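Long-range contact in ABC-type transport system, sugar-family extracellular solute-binding protein (Peptoclostridium difficile 630, PDB 6HNI), which binds tyrosine as the lipoprotein substrate-binding component of a probable ABC uptake system and also has adhesive properties: residues I108-S114 against N131-D137. The protein carries 1 engineered substitution. Residues are numbered along the deposited sequence; the frame is centred on the assembly and turned at random.
Sequences ILITAVS and NVSGTSD. With TYR (tyrosine), chain B.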
# COMPACT_ATOMS: atom_id res chain seq x y z
N ILE A 108 -4.66 -6.82 -17.20
CA ILE A 108 -4.59 -5.92 -16.07
C ILE A 108 -3.28 -6.18 -15.35
O ILE A 108 -3.01 -7.32 -14.97
CB ILE A 108 -5.77 -6.15 -15.13
CG1 ILE A 108 -7.12 -5.88 -15.83
CG2 ILE A 108 -5.57 -5.29 -13.88
CD1 ILE A 108 -8.30 -6.50 -15.04
N LEU A 109 -2.49 -5.14 -15.18
CA LEU A 109 -1.29 -5.22 -14.35
C LEU A 109 -1.61 -4.45 -13.08
O LEU A 109 -1.99 -3.31 -13.13
CB LEU A 109 -0.06 -4.62 -15.05
CG LEU A 109 0.54 -5.57 -16.12
CD1 LEU A 109 1.64 -4.79 -16.73
CD2 LEU A 109 1.09 -6.84 -15.54
N ILE A 110 -1.35 -5.12 -11.97
CA ILE A 110 -1.62 -4.52 -10.63
C ILE A 110 -0.33 -4.13 -9.99
O ILE A 110 0.76 -4.66 -10.26
CB ILE A 110 -2.39 -5.55 -9.74
CG1 ILE A 110 -1.54 -6.70 -9.32
CG2 ILE A 110 -3.66 -5.96 -10.43
CD1 ILE A 110 -2.19 -7.81 -8.50
N THR A 111 -0.43 -3.23 -9.00
CA THR A 111 0.63 -2.97 -8.07
C THR A 111 -0.05 -2.51 -6.74
O THR A 111 -1.26 -2.18 -6.74
CB THR A 111 1.60 -1.88 -8.49
OG1 THR A 111 2.78 -1.88 -7.63
CG2 THR A 111 1.00 -0.50 -8.58
N ALA A 112 0.76 -2.54 -5.69
CA ALA A 112 0.26 -2.09 -4.31
C ALA A 112 -0.94 -2.91 -3.94
O ALA A 112 -1.84 -2.34 -3.29
CB ALA A 112 -0.03 -0.63 -4.33
N VAL A 113 -0.94 -4.18 -4.24
CA VAL A 113 -1.97 -5.14 -3.83
C VAL A 113 -1.33 -6.09 -2.86
O VAL A 113 -0.41 -6.82 -3.16
CB VAL A 113 -2.57 -5.89 -5.02
CG1 VAL A 113 -3.47 -7.04 -4.60
CG2 VAL A 113 -3.28 -4.93 -5.92
N SER A 114 -1.85 -6.12 -1.60
CA SER A 114 -1.20 -6.89 -0.57
C SER A 114 -1.26 -8.37 -0.78
O SER A 114 -0.28 -9.08 -0.52
CB SER A 114 -1.81 -6.58 0.83
OG SER A 114 -1.70 -5.23 1.17
N ASN A 131 -6.66 -12.84 -16.37
CA ASN A 131 -6.12 -11.71 -17.10
C ASN A 131 -5.33 -10.71 -16.26
O ASN A 131 -5.12 -9.57 -16.67
CB ASN A 131 -7.19 -10.98 -17.93
CG ASN A 131 -8.35 -10.40 -17.08
OD1 ASN A 131 -8.93 -11.13 -16.29
ND2 ASN A 131 -8.73 -9.16 -17.34
N VAL A 132 -4.92 -11.13 -15.06
CA VAL A 132 -4.24 -10.25 -14.11
C VAL A 132 -2.85 -10.76 -13.73
O VAL A 132 -2.70 -11.92 -13.42
CB VAL A 132 -5.05 -10.13 -12.79
CG1 VAL A 132 -4.38 -9.14 -11.87
CG2 VAL A 132 -6.47 -9.69 -13.13
N SER A 133 -1.86 -9.87 -13.74
CA SER A 133 -0.58 -10.11 -13.10
C SER A 133 -0.03 -8.78 -12.58
O SER A 133 -0.79 -7.79 -12.50
CB SER A 133 0.42 -10.82 -14.01
OG SER A 133 1.53 -11.21 -13.21
N GLY A 134 1.21 -8.74 -12.13
CA GLY A 134 1.84 -7.54 -11.68
C GLY A 134 2.67 -7.76 -10.45
O GLY A 134 3.34 -8.73 -10.31
N THR A 135 2.55 -6.78 -9.54
CA THR A 135 3.32 -6.79 -8.32
C THR A 135 2.37 -6.71 -7.08
O THR A 135 1.29 -6.15 -7.16
CB THR A 135 4.31 -5.63 -8.22
OG1 THR A 135 3.66 -4.40 -8.50
CG2 THR A 135 5.46 -5.80 -9.25
N SER A 136 2.90 -7.31 -6.03
CA SER A 136 2.25 -7.27 -4.70
C SER A 136 3.17 -6.52 -3.79
O SER A 136 4.38 -6.70 -3.76
CB SER A 136 2.02 -8.69 -4.25
OG SER A 136 1.74 -8.67 -2.80
N ASP A 137 2.53 -5.72 -2.89
CA ASP A 137 3.23 -5.00 -1.83
C ASP A 137 3.17 -5.76 -0.52
O ASP A 137 3.28 -5.12 0.56
CB ASP A 137 2.77 -3.55 -1.65
CG ASP A 137 1.31 -3.42 -1.17
OD1 ASP A 137 0.57 -4.41 -1.27
OD2 ASP A 137 0.98 -2.26 -0.78
N TYR B . -1.68 -2.55 0.14
CA TYR B . -2.79 -1.67 -0.24
C TYR B . -3.77 -2.43 -1.11
O TYR B . -4.68 -1.81 -1.65
CB TYR B . -2.32 -0.31 -0.81
CG TYR B . -1.60 0.52 0.20
CD1 TYR B . -2.31 1.04 1.32
CD2 TYR B . -0.26 0.76 0.17
CE1 TYR B . -1.65 1.74 2.30
CE2 TYR B . 0.42 1.46 1.14
CZ TYR B . -0.30 1.96 2.25
OH TYR B . 0.36 2.65 3.25
OXT TYR B . -3.71 -3.64 -1.18
O HOH W 1 0.92 -4.99 2.24
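Strands 108-111 and 132-136 run parallel, their axes 4.4 Å apart at closest approach, laced by backbone hydrogen bonds from Ile108 N to Asn131 O (2.8 Å), Ser133 N to Ile108 O (3.1 Å), Ile110 N to Ser133 O (2.8 Å) and Thr135 N to Ile110 O (2.9 Å). Ile108, Val132 and Ile110 share the face under helix 93-102; Ile110 CG2 meets Val132 CG1 at 3.6 Å. On the face toward helix 258-273, the t rotamer of Thr111 and p rotamer of Thr135 allow an OG1-OG1 hydrogen bond of 2.8 Å; Thr135 OG1 is also hydrogen-bonded to Thr265 OG1. Beside Ile110, Gly134 has phi/psi of 139/-139, and a CB there would strike Ile110 O. Ala112, with positive phi (57°), turns a corner, yet Val113 O still accepts from Ser136 OG (2.9 Å) and Asp137 N (3.2 Å). The p rotamer of Asp137, whose OD2 also bonds Tyr258, puts OD2 2.8 Å from the amino N of the bound tyrosine, which also donates to Ser114 OG (2.9 Å); Ser114 N donates to the ligand's OXT (3.1 Å). Loops at the carboxy-terminal strand ends thus hold the ligand's amino and carboxylate groups in the interdomain cleft, where type I periplasmic-binding-protein folds bind ligands.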